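Local coordinates for putative uncharacterized protein (Pseudomonas phage 201phi2-1, PDB 3R4V), which is of unknown function but belongs to the phage tubulin-like family, with guanosine-5'-diphosphate bound in the pocket of its nucleotide-binding domain, at residues A111-M121 with L146-N155; E122-I131 with I281-Q292. All coordinates share one frame; numbering follows the deposited sequence. Where two conformers were deposited one is given.

Contact 1 (A111-M121 with L146-N155); sequences ASFVSFVVGAM and LPIVVNYVPN. With GDP (guanosine-5'-diphosphate), chain B.
Val-149 O is gripped twice: Ser-115 N donates to it at 2.9 Å, and a water hydrogen-bonded to Ser-115 OG donates as well. From here strands 113-119 and 148-154 run parallel. Ser-115 O takes Asn-151 N; Val-117 then reaches Asn-151 O and Val-153 N, and Gly-119 repeats the pattern with Val-153 O and Asn-155 N. Before the direct ladder starts, a second water joins Phe-113 O, Pro-147 O and Val-149 N.

The Phe-113 ring, with CG tucked between backbone N and carbonyl carbon (chi1 59°), meets Ile-148 CD1 at its edge, 4.0 Å from CZ, with Leu-146 CD2 close to CZ as well. On the other face of the sheet Phe-116 CD1 lies 3.5 Å from Asn-151 CB, ring and amide planes 49° apart; that amide is held by Leu-211 O and Lys-171. Back on the Phe-113 side, Val-117 CG2 touches the edge of the Tyr-152 ring, whose OH lies 3.6 Å from the bare Gly-119 CA. Met-121 comes at the hydroxyl from the opposite direction, CE to OH 3.3 Å, and its methyl also packs on Pro-154.

At the end of the strands Asn-155 meets the guanine with both ends of its amide: OD1 accepts from GDP N2 at 2.9 Å, ND2 donates to GDP N3 at 3.1 Å. Val-118 CG1 presses against that amide, and a water links ND2 to Met-121 N and GDP O2'. These are neighbouring parallel strands of a beta-alpha-beta unit, with the nucleotide at their C-terminal ends, as in the tubulin fold.

Contact 2 (E122-I131 with I281-Q292); sequences ESTDNLGNDI and ITDSKLEMTRQQ. With GDP (guanosine-5'-diphosphate), chain B.
The helical segments 124-131 and 281-292 pack nearly antiparallel, their axes 9.4 Å apart at an angle of 150°, with the backbones nearest where Thr-124 faces Lys-285. Thr-124 is a knob set among Lys-285, Met-288, Thr-289 and Gln-292. Its OG1 sits between backbone N and carbonyl carbon (chi1 51°) and accepts from Gln-292 NE2 at 3.2 Å, the two side chains meeting from opposite directions. Its methyl is pushed tightly against the other helix, CG2 to Met-288 CB 3.4 Å. Met-288 reaches over the helix start, SD 3.8 Å from Thr-124 N, bending only at its CG-SD bond.

Leu-127 is the next knob: CD1 reaches the backbone of the partner helix, 3.6 Å from Lys-285 CA, while CB meets Lys-285 CB. Lys-285 in turn lies lengthwise among Thr-124, Leu-127, Gly-128 and Ile-131, extended as far as CE, with CG anti to the backbone N (chi1 -173°). This places CD 4.0 Å from Gly-128 N, where glycine presents only backbone. Ile-131 meets Ile-281 and Thr-282 further on, but all three have two conformers, so the fine detail there is doubtful.

On the other flank, Ser-123 caps the helix through Asn-126 N, and Asn-126 turns to the ribose. Its OD1 accepts from Glu-122 N and, at 2.9 Å, from GDP O2', while ND2 donates to GDP O3' at 3.1 Å. The chemistry is therefore split: methyl, methylene and sulfur groups with a single hydrogen bond join the helices, while the polar side of the same helical turn holds the sugar hydroxyls.

Overall arrangement
Following the chain from the N terminus, strand 113-119 leads through Met-121 straight into the start of helix 124-144, so 111-121 of contact 1 runs on into 122-131 of contact 2. That helix then returns the chain to strand 148-154, where contact 1 closes a short loop of 24 residues. Contact 2 closes only much later, 149 residues on, when helix 274-294 comes back from the C-terminal part of the chain. The two loops cross rather than nest. They also touch: Asp-130 OD1 probably bonds Ala-120 N, and Met-121 SD packs on Leu-127 CD2. Together they tie the central sheet and the late helix together beside the GDP pocket, which both contacts line.

Contact 1 (A111-M121 with L146-N155)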
loop_
_atom_site.group_PDB
_atom_site.type_symbol
_atom_site.label_atom_id
_atom_site.label_comp_id
_atom_site.label_asym_id
_atom_site.label_seq_id
_atom_site.Cartn_x
_atom_site.Cartn_y
_atom_site.Cartn_z
ATOM N N ALA A 111 5.060 15.754 0.829
ATOM C CA ALA A 111 5.948 14.660 1.219
ATOM C C ALA A 111 6.384 13.699 0.106
ATOM O O ALA A 111 5.724 13.551 -0.939
ATOM C CB ALA A 111 5.323 13.868 2.360
ATOM N N SER A 112 7.518 13.050 0.357
ATOM C CA SER A 112 8.001 11.938 -0.448
ATOM C C SER A 112 7.620 10.647 0.262
ATOM O O SER A 112 7.944 10.456 1.437
ATOM C CB SER A 112 9.528 11.996 -0.567
ATOM O OG SER A 112 9.960 13.187 -1.201
ATOM N N PHE A 113 6.928 9.760 -0.434
ATOM C CA PHE A 113 6.482 8.534 0.208
ATOM C C PHE A 113 6.147 7.465 -0.820
ATOM O O PHE A 113 5.920 7.760 -1.992
ATOM C CB PHE A 113 5.277 8.812 1.138
ATOM C CG PHE A 113 4.094 9.415 0.421
ATOM C CD1 PHE A 113 3.129 8.597 -0.159
ATOM C CD2 PHE A 113 3.952 10.796 0.317
ATOM C CE1 PHE A 113 2.025 9.157 -0.826
ATOM C CE2 PHE A 113 2.868 11.363 -0.348
ATOM C CZ PHE A 113 1.902 10.541 -0.923
ATOM N N VAL A 114 6.161 6.215 -0.377
ATOM C CA VAL A 114 5.628 5.107 -1.166
ATOM C C VAL A 114 4.683 4.283 -0.310
ATOM O O VAL A 114 4.723 4.372 0.915
ATOM C CB VAL A 114 6.725 4.183 -1.749
ATOM C CG1 VAL A 114 7.659 4.982 -2.670
ATOM C CG2 VAL A 114 7.517 3.479 -0.634
ATOM N N SER A 115 3.820 3.495 -0.953
ATOM C CA SER A 115 2.876 2.660 -0.204
ATOM C C SER A 115 3.057 1.201 -0.558
ATOM O O SER A 115 3.486 0.873 -1.656
ATOM C CB SER A 115 1.440 3.062 -0.550
ATOM O OG SER A 115 1.223 4.431 -0.239
ATOM N N PHE A 116 2.710 0.327 0.379
ATOM C CA PHE A 116 2.670 -1.098 0.124
ATOM C C PHE A 116 1.220 -1.541 0.319
ATOM O O PHE A 116 0.689 -1.449 1.434
ATOM C CB PHE A 116 3.599 -1.834 1.100
ATOM C CG PHE A 116 5.057 -1.673 0.757
ATOM C CD1 PHE A 116 5.701 -2.608 -0.032
ATOM C CD2 PHE A 116 5.752 -0.553 1.172
ATOM C CE1 PHE A 116 7.029 -2.437 -0.383
ATOM C CE2 PHE A 116 7.090 -0.376 0.820
ATOM C CZ PHE A 116 7.719 -1.314 0.057
ATOM N N VAL A 117 0.571 -1.983 -0.756
ATOM C CA VAL A 117 -0.868 -2.249 -0.683
ATOM C C VAL A 117 -1.152 -3.677 -1.119
ATOM O O VAL A 117 -0.478 -4.211 -2.007
ATOM C CB VAL A 117 -1.691 -1.245 -1.524
ATOM C CG1 VAL A 117 -1.538 0.180 -0.957
ATOM C CG2 VAL A 117 -1.305 -1.314 -2.997
ATOM N N VAL A 118 -2.128 -4.306 -0.469
ATOM C CA VAL A 118 -2.421 -5.713 -0.735
ATOM C C VAL A 118 -3.710 -5.849 -1.548
ATOM O O VAL A 118 -4.740 -5.258 -1.205
ATOM C CB VAL A 118 -2.555 -6.502 0.586
ATOM C CG1 VAL A 118 -3.139 -7.890 0.348
ATOM C CG2 VAL A 118 -1.212 -6.616 1.274
ATOM N N GLY A 119 -3.655 -6.636 -2.613
ATOM C CA GLY A 119 -4.838 -6.964 -3.391
ATOM C C GLY A 119 -5.537 -8.178 -2.793
ATOM O O GLY A 119 -5.101 -9.322 -2.982
ATOM N N ALA A 120 -6.628 -7.933 -2.075
ATOM C CA ALA A 120 -7.345 -9.005 -1.382
ATOM C C ALA A 120 -8.280 -9.708 -2.355
ATOM O O ALA A 120 -8.917 -9.063 -3.190
ATOM C CB ALA A 120 -8.141 -8.434 -0.210
ATOM N N MET A 121 -8.398 -11.028 -2.237
ATOM C CA MET A 121 -9.010 -11.791 -3.317
ATOM C C MET A 121 -10.100 -12.759 -2.865
ATOM O O MET A 121 -10.595 -13.537 -3.677
ATOM C CB MET A 121 -7.937 -12.577 -4.087
ATOM C CG MET A 121 -6.777 -11.750 -4.618
ATOM S SD MET A 121 -7.293 -10.608 -5.902
ATOM C CE MET A 121 -5.721 -9.862 -6.337
ATOM N N LEU A 146 0.325 14.516 -8.033
ATOM C CA LEU A 146 1.501 13.880 -7.481
ATOM C C LEU A 146 1.408 12.404 -7.824
ATOM O O LEU A 146 0.314 11.851 -7.757
ATOM C CB LEU A 146 1.463 14.031 -5.960
ATOM C CG LEU A 146 2.572 13.347 -5.189
ATOM C CD1 LEU A 146 3.849 14.136 -5.417
ATOM C CD2 LEU A 146 2.251 13.231 -3.690
ATOM N N PRO A 147 2.533 11.772 -8.197
ATOM C CA PRO A 147 2.457 10.315 -8.398
ATOM C C PRO A 147 2.159 9.639 -7.074
ATOM O O PRO A 147 2.711 10.015 -6.037
ATOM C CB PRO A 147 3.867 9.935 -8.856
ATOM C CG PRO A 147 4.457 11.251 -9.376
ATOM C CD PRO A 147 3.878 12.297 -8.488
ATOM N N ILE A 148 1.270 8.655 -7.110
ATOM C CA ILE A 148 1.017 7.860 -5.921
ATOM C C ILE A 148 1.607 6.494 -6.185
ATOM O O ILE A 148 1.082 5.713 -6.983
ATOM C CB ILE A 148 -0.489 7.784 -5.599
ATOM C CG1 ILE A 148 -1.038 9.190 -5.278
ATOM C CG2 ILE A 148 -0.734 6.767 -4.468
ATOM C CD1 ILE A 148 -0.495 9.845 -3.995
ATOM N N VAL A 149 2.752 6.241 -5.558
ATOM C CA VAL A 149 3.636 5.154 -5.956
ATOM C C VAL A 149 3.423 4.013 -4.996
ATOM O O VAL A 149 3.622 4.168 -3.803
ATOM C CB VAL A 149 5.108 5.634 -5.872
ATOM C CG1 VAL A 149 6.075 4.518 -6.162
ATOM C CG2 VAL A 149 5.330 6.796 -6.849
ATOM N N VAL A 150 3.012 2.870 -5.528
ATOM C CA VAL A 150 2.668 1.741 -4.678
ATOM C C VAL A 150 3.333 0.456 -5.131
ATOM O O VAL A 150 3.477 0.186 -6.317
ATOM C CB VAL A 150 1.139 1.521 -4.614
ATOM C CG1 VAL A 150 0.409 2.858 -4.366
ATOM C CG2 VAL A 150 0.628 0.857 -5.868
ATOM N N ASN A 151 3.747 -0.342 -4.158
ATOM C CA ASN A 151 4.165 -1.702 -4.412
ATOM C C ASN A 151 2.921 -2.535 -4.175
ATOM O O ASN A 151 2.400 -2.583 -3.050
ATOM C CB ASN A 151 5.264 -2.093 -3.433
ATOM C CG ASN A 151 5.798 -3.488 -3.686
ATOM O OD1 ASN A 151 5.436 -4.444 -2.996
ATOM N ND2 ASN A 151 6.662 -3.617 -4.684
ATOM N N TYR A 152 2.430 -3.147 -5.243
ATOM C CA TYR A 152 1.168 -3.873 -5.213
ATOM C C TYR A 152 1.437 -5.357 -5.007
ATOM O O TYR A 152 2.240 -5.946 -5.722
ATOM C CB TYR A 152 0.408 -3.671 -6.526
ATOM C CG TYR A 152 -0.817 -4.560 -6.642
ATOM C CD1 TYR A 152 -1.992 -4.247 -5.956
ATOM C CD2 TYR A 152 -0.789 -5.719 -7.414
ATOM C CE1 TYR A 152 -3.119 -5.065 -6.061
ATOM C CE2 TYR A 152 -1.911 -6.540 -7.526
ATOM C CZ TYR A 152 -3.067 -6.210 -6.834
ATOM O OH TYR A 152 -4.177 -7.021 -6.940
ATOM N N VAL A 153 0.792 -5.955 -4.008
ATOM C CA VAL A 153 1.024 -7.354 -3.691
ATOM C C VAL A 153 -0.324 -8.065 -3.642
ATOM O O VAL A 153 -1.122 -7.835 -2.720
ATOM C CB VAL A 153 1.725 -7.504 -2.329
ATOM C CG1 VAL A 153 1.937 -8.966 -2.001
ATOM C CG2 VAL A 153 3.062 -6.765 -2.336
ATOM N N PRO A 154 -0.602 -8.898 -4.652
ATOM C CA PRO A 154 -1.870 -9.623 -4.692
ATOM C C PRO A 154 -1.807 -10.844 -3.792
ATOM O O PRO A 154 -0.781 -11.521 -3.786
ATOM C CB PRO A 154 -1.955 -10.091 -6.145
ATOM C CG PRO A 154 -0.525 -10.222 -6.581
ATOM C CD PRO A 154 0.218 -9.133 -5.854
ATOM N N ASN A 155 -2.878 -11.115 -3.054
ATOM C CA ASN A 155 -3.001 -12.354 -2.306
ATOM C C ASN A 155 -3.300 -13.496 -3.268
ATOM O O ASN A 155 -4.459 -13.838 -3.511
ATOM C CB ASN A 155 -4.113 -12.256 -1.259
ATOM C CG ASN A 155 -3.743 -11.378 -0.080
ATOM O OD1 ASN A 155 -2.577 -11.079 0.146
ATOM N ND2 ASN A 155 -4.751 -10.976 0.697
HETATM P PB GDP B . -9.520 -3.824 7.409
HETATM O O1B GDP B . -9.136 -3.966 8.864
HETATM O O2B GDP B . -8.609 -2.804 6.779
HETATM O O3B GDP B . -10.985 -3.422 7.289
HETATM O O3A GDP B . -9.384 -5.238 6.675
HETATM P PA GDP B . -8.135 -6.249 6.769
HETATM O O1A GDP B . -7.984 -6.878 8.144
HETATM O O2A GDP B . -6.869 -5.577 6.319
HETATM O "O5'" GDP B . -8.613 -7.350 5.744
HETATM C "C5'" GDP B . -8.956 -7.022 4.387
HETATM C "C4'" GDP B . -8.726 -8.225 3.478
HETATM O "O4'" GDP B . -7.318 -8.449 3.329
HETATM C "C3'" GDP B . -9.278 -9.523 4.044
HETATM O "O3'" GDP B . -10.603 -9.749 3.574
HETATM C "C2'" GDP B . -8.328 -10.567 3.497
HETATM O "O2'" GDP B . -8.689 -10.916 2.161
HETATM C "C1'" GDP B . -7.001 -9.850 3.390
HETATM N N9 GDP B . -6.168 -9.987 4.603
HETATM C C8 GDP B . -6.574 -9.973 5.896
HETATM N N7 GDP B . -5.513 -10.074 6.736
HETATM C C5 GDP B . -4.395 -10.127 5.978
HETATM C C6 GDP B . -2.937 -10.221 6.215
HETATM O O6 GDP B . -2.483 -10.278 7.375
HETATM N N1 GDP B . -2.125 -10.246 5.142
HETATM C C2 GDP B . -2.597 -10.185 3.876
HETATM N N2 GDP B . -1.735 -10.204 2.827
HETATM N N3 GDP B . -3.917 -10.092 3.591
HETATM C C4 GDP B . -4.838 -10.057 4.581
HETATM O O HOH W 1 3.774 8.227 -3.685
HETATM O O HOH W 2 2.262 5.983 -2.216
HETATM O O HOH W 3 -7.226 -12.386 0.172
#

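Contact 2 (E122-I131 with I281-Q292)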
loop_
_atom_site.group_PDB
_atom_site.type_symbol
_atom_site.label_atom_id
_atom_site.label_comp_id
_atom_site.label_asym_id
_atom_site.label_seq_id
_atom_site.Cartn_x
_atom_site.Cartn_y
_atom_site.Cartn_z
ATOM N N GLU A 122 -10.477 -12.714 -1.590
ATOM C CA GLU A 122 -11.397 -13.712 -1.033
ATOM C C GLU A 122 -12.797 -13.721 -1.655
ATOM O O GLU A 122 -13.391 -14.784 -1.863
ATOM C CB GLU A 122 -11.555 -13.512 0.480
ATOM C CG GLU A 122 -10.315 -13.734 1.318
ATOM C CD GLU A 122 -10.614 -13.616 2.808
ATOM O OE1 GLU A 122 -11.777 -13.311 3.154
ATOM O OE2 GLU A 122 -9.694 -13.826 3.633
ATOM N N SER A 123 -13.333 -12.537 -1.925
ATOM C CA SER A 123 -14.766 -12.388 -2.156
ATOM C C SER A 123 -15.025 -11.253 -3.132
ATOM O O SER A 123 -14.127 -10.475 -3.417
ATOM C CB SER A 123 -15.447 -12.039 -0.836
ATOM O OG SER A 123 -14.892 -10.836 -0.326
ATOM N N THR A 124 -16.254 -11.134 -3.629
ATOM C CA THR A 124 -16.561 -9.987 -4.488
ATOM C C THR A 124 -16.492 -8.673 -3.695
ATOM O O THR A 124 -16.233 -7.608 -4.263
ATOM C CB THR A 124 -17.927 -10.125 -5.196
ATOM O OG1 THR A 124 -18.945 -10.434 -4.237
ATOM C CG2 THR A 124 -17.888 -11.236 -6.241
ATOM N N ASP A 125 -16.723 -8.740 -2.382
ATOM C CA ASP A 125 -16.554 -7.548 -1.538
ATOM C C ASP A 125 -15.094 -7.074 -1.539
ATOM O O ASP A 125 -14.822 -5.886 -1.727
ATOM C CB ASP A 125 -17.007 -7.805 -0.096
ATOM C CG ASP A 125 -18.521 -7.803 0.058
ATOM O OD1 ASP A 125 -18.996 -8.246 1.123
ATOM O OD2 ASP A 125 -19.233 -7.371 -0.876
ATOM N N ASN A 126 -14.165 -7.998 -1.311
ATOM C CA ASN A 126 -12.740 -7.681 -1.375
ATOM C C ASN A 126 -12.398 -7.069 -2.736
ATOM O O ASN A 126 -11.706 -6.056 -2.828
ATOM C CB ASN A 126 -11.897 -8.954 -1.232
ATOM C CG ASN A 126 -11.629 -9.355 0.221
ATOM O OD1 ASN A 126 -11.041 -10.407 0.471
ATOM N ND2 ASN A 126 -12.047 -8.530 1.169
ATOM N N LEU A 127 -12.875 -7.713 -3.798
ATOM C CA LEU A 127 -12.484 -7.310 -5.150
ATOM C C LEU A 127 -13.057 -5.949 -5.482
ATOM O O LEU A 127 -12.382 -5.132 -6.080
ATOM C CB LEU A 127 -12.926 -8.348 -6.185
ATOM C CG LEU A 127 -12.192 -9.687 -6.070
ATOM C CD1 LEU A 127 -12.876 -10.765 -6.893
ATOM C CD2 LEU A 127 -10.744 -9.529 -6.493
ATOM N N GLY A 128 -14.308 -5.712 -5.095
ATOM C CA GLY A 128 -14.910 -4.399 -5.262
ATOM C C GLY A 128 -14.152 -3.338 -4.489
ATOM O O GLY A 128 -13.917 -2.246 -4.984
ATOM N N ASN A 129 -13.758 -3.663 -3.267
ATOM C CA ASN A 129 -12.984 -2.722 -2.479
ATOM C C ASN A 129 -11.626 -2.436 -3.110
ATOM O O ASN A 129 -11.179 -1.291 -3.115
ATOM C CB ASN A 129 -12.839 -3.194 -1.028
ATOM C CG ASN A 129 -14.117 -2.998 -0.229
ATOM O OD1 ASN A 129 -14.991 -2.224 -0.622
ATOM N ND2 ASN A 129 -14.225 -3.687 0.903
ATOM N N ASP A 130 -10.990 -3.473 -3.654
ATOM C CA ASP A 130 -9.686 -3.321 -4.296
ATOM C C ASP A 130 -9.803 -2.295 -5.412
ATOM O O ASP A 130 -8.992 -1.374 -5.509
ATOM C CB ASP A 130 -9.212 -4.609 -4.948
ATOM C CG ASP A 130 -8.829 -5.688 -3.957
ATOM O OD1 ASP A 130 -8.466 -5.389 -2.801
ATOM O OD2 ASP A 130 -8.881 -6.860 -4.382
ATOM N N ILE A 131 -10.831 -2.461 -6.244
ATOM C CA ILE A 131 -11.079 -1.553 -7.364
ATOM C C ILE A 131 -11.309 -0.120 -6.898
ATOM O O ILE A 131 -10.677 0.815 -7.392
ATOM C CB ILE A 131 -12.292 -1.986 -8.178
ATOM C CG1 ILE A 131 -12.011 -3.319 -8.870
ATOM C CG2 ILE A 131 -12.652 -0.908 -9.196
ATOM C CD1 ILE A 131 -13.267 -4.028 -9.329
ATOM N N ILE A 281 -8.142 -7.850 -11.442
ATOM C CA ILE A 281 -9.132 -7.699 -10.373
ATOM C C ILE A 281 -10.554 -7.684 -10.928
ATOM O O ILE A 281 -11.431 -8.386 -10.426
ATOM C CB ILE A 281 -8.891 -6.409 -9.558
ATOM C CG1 ILE A 281 -7.540 -6.474 -8.849
ATOM C CG2 ILE A 281 -10.014 -6.189 -8.539
ATOM C CD1 ILE A 281 -7.117 -5.148 -8.248
ATOM N N THR A 282 -10.781 -6.887 -11.969
ATOM C CA THR A 282 -12.146 -6.778 -12.483
ATOM C C THR A 282 -12.617 -8.059 -13.157
ATOM O O THR A 282 -13.792 -8.414 -13.050
ATOM C CB THR A 282 -12.377 -5.550 -13.415
ATOM O OG1 THR A 282 -11.444 -5.564 -14.500
ATOM C CG2 THR A 282 -12.238 -4.255 -12.634
ATOM N N ASP A 283 -11.713 -8.759 -13.835
ATOM C CA ASP A 283 -12.078 -10.024 -14.464
ATOM C C ASP A 283 -12.409 -11.048 -13.388
ATOM O O ASP A 283 -13.364 -11.819 -13.520
ATOM C CB ASP A 283 -10.940 -10.562 -15.317
ATOM C CG ASP A 283 -10.828 -9.874 -16.671
ATOM O OD1 ASP A 283 -11.734 -9.101 -17.060
ATOM O OD2 ASP A 283 -9.823 -10.136 -17.356
ATOM N N SER A 284 -11.617 -11.072 -12.319
ATOM C CA SER A 284 -11.895 -12.022 -11.239
ATOM C C SER A 284 -13.260 -11.736 -10.633
ATOM O O SER A 284 -14.044 -12.654 -10.386
ATOM C CB SER A 284 -10.812 -11.991 -10.156
ATOM O OG SER A 284 -9.568 -12.423 -10.677
ATOM N N LYS A 285 -13.556 -10.458 -10.416
ATOM C CA LYS A 285 -14.835 -10.083 -9.830
ATOM C C LYS A 285 -15.984 -10.436 -10.776
ATOM O O LYS A 285 -17.025 -10.931 -10.347
ATOM C CB LYS A 285 -14.854 -8.593 -9.483
ATOM C CG LYS A 285 -16.093 -8.173 -8.711
ATOM C CD LYS A 285 -16.119 -6.680 -8.479
ATOM C CE LYS A 285 -17.373 -6.277 -7.734
ATOM N NZ LYS A 285 -17.902 -4.993 -8.261
ATOM N N LEU A 286 -15.796 -10.200 -12.070
ATOM C CA LEU A 286 -16.819 -10.584 -13.058
ATOM C C LEU A 286 -17.123 -12.094 -13.023
ATOM O O LEU A 286 -18.285 -12.521 -13.076
ATOM C CB LEU A 286 -16.377 -10.188 -14.462
ATOM C CG LEU A 286 -17.379 -10.492 -15.574
ATOM C CD1 LEU A 286 -18.619 -9.625 -15.400
ATOM C CD2 LEU A 286 -16.746 -10.265 -16.944
ATOM N N GLU A 287 -16.070 -12.899 -12.941
ATOM C CA GLU A 287 -16.230 -14.343 -12.876
ATOM C C GLU A 287 -16.977 -14.760 -11.609
ATOM O O GLU A 287 -17.882 -15.581 -11.671
ATOM C CB GLU A 287 -14.876 -15.049 -12.980
ATOM C CG GLU A 287 -14.947 -16.580 -12.776
ATOM C CD GLU A 287 -15.947 -17.280 -13.704
ATOM O OE1 GLU A 287 -16.316 -16.722 -14.766
ATOM O OE2 GLU A 287 -16.370 -18.405 -13.361
ATOM N N MET A 288 -16.615 -14.180 -10.471
ATOM C CA MET A 288 -17.306 -14.489 -9.218
ATOM C C MET A 288 -18.769 -14.048 -9.272
ATOM O O MET A 288 -19.673 -14.763 -8.816
ATOM C CB MET A 288 -16.629 -13.809 -8.030
ATOM C CG MET A 288 -15.308 -14.397 -7.603
ATOM S SD MET A 288 -14.954 -13.859 -5.911
ATOM C CE MET A 288 -16.297 -14.659 -5.040
ATOM N N THR A 289 -19.002 -12.857 -9.819
ATOM C CA THR A 289 -20.362 -12.339 -9.907
ATOM C C THR A 289 -21.204 -13.150 -10.895
ATOM O O THR A 289 -22.395 -13.364 -10.678
ATOM C CB THR A 289 -20.372 -10.844 -10.287
ATOM O OG1 THR A 289 -19.788 -10.085 -9.219
ATOM C CG2 THR A 289 -21.795 -10.373 -10.505
ATOM N N ARG A 290 -20.586 -13.611 -11.976
ATOM C CA ARG A 290 -21.288 -14.483 -12.900
ATOM C C ARG A 290 -21.816 -15.694 -12.127
ATOM O O ARG A 290 -22.993 -16.063 -12.237
ATOM C CB ARG A 290 -20.373 -14.935 -14.037
ATOM C CG ARG A 290 -21.079 -15.789 -15.083
ATOM C CD ARG A 290 -20.101 -16.353 -16.100
ATOM N NE ARG A 290 -19.171 -17.302 -15.497
ATOM C CZ ARG A 290 -19.441 -18.590 -15.305
ATOM N NH1 ARG A 290 -20.620 -19.084 -15.665
ATOM N NH2 ARG A 290 -18.536 -19.385 -14.751
ATOM N N GLN A 291 -20.951 -16.301 -11.325
ATOM C CA GLN A 291 -21.359 -17.473 -10.557
ATOM C C GLN A 291 -22.494 -17.164 -9.583
ATOM O O GLN A 291 -23.443 -17.929 -9.462
ATOM C CB GLN A 291 -20.161 -18.068 -9.825
ATOM C CG GLN A 291 -19.127 -18.670 -10.766
ATOM C CD GLN A 291 -17.845 -19.054 -10.048
ATOM O OE1 GLN A 291 -17.821 -19.177 -8.822
ATOM N NE2 GLN A 291 -16.769 -19.237 -10.810
ATOM N N GLN A 292 -22.400 -16.031 -8.900
ATOM C CA GLN A 292 -23.443 -15.613 -7.969
ATOM C C GLN A 292 -24.787 -15.395 -8.675
ATOM O O GLN A 292 -25.836 -15.814 -8.175
ATOM C CB GLN A 292 -23.009 -14.336 -7.230
ATOM C CG GLN A 292 -21.787 -14.517 -6.323
ATOM C CD GLN A 292 -21.322 -13.210 -5.687
ATOM O OE1 GLN A 292 -21.816 -12.130 -6.021
ATOM N NE2 GLN A 292 -20.363 -13.304 -4.777
HETATM P PB GDP B . -9.520 -3.824 7.409
HETATM O O1B GDP B . -9.136 -3.966 8.864
HETATM O O2B GDP B . -8.609 -2.804 6.779
HETATM O O3B GDP B . -10.985 -3.422 7.289
HETATM O O3A GDP B . -9.384 -5.238 6.675
HETATM P PA GDP B . -8.135 -6.249 6.769
HETATM O O1A GDP B . -7.984 -6.878 8.144
HETATM O O2A GDP B . -6.869 -5.577 6.319
HETATM O "O5'" GDP B . -8.613 -7.350 5.744
HETATM C "C5'" GDP B . -8.956 -7.022 4.387
HETATM C "C4'" GDP B . -8.726 -8.225 3.478
HETATM O "O4'" GDP B . -7.318 -8.449 3.329
HETATM C "C3'" GDP B . -9.278 -9.523 4.044
HETATM O "O3'" GDP B . -10.603 -9.749 3.574
HETATM C "C2'" GDP B . -8.328 -10.567 3.497
HETATM O "O2'" GDP B . -8.689 -10.916 2.161
HETATM C "C1'" GDP B . -7.001 -9.850 3.390
HETATM N N9 GDP B . -6.168 -9.987 4.603
HETATM C C8 GDP B . -6.574 -9.973 5.896
HETATM N N7 GDP B . -5.513 -10.074 6.736
HETATM C C5 GDP B . -4.395 -10.127 5.978
HETATM C C6 GDP B . -2.937 -10.221 6.215
HETATM O O6 GDP B . -2.483 -10.278 7.375
HETATM N N1 GDP B . -2.125 -10.246 5.142
HETATM C C2 GDP B . -2.597 -10.185 3.876
HETATM N N2 GDP B . -1.735 -10.204 2.827
HETATM N N3 GDP B . -3.917 -10.092 3.591
HETATM C C4 GDP B . -4.838 -10.057 4.581
#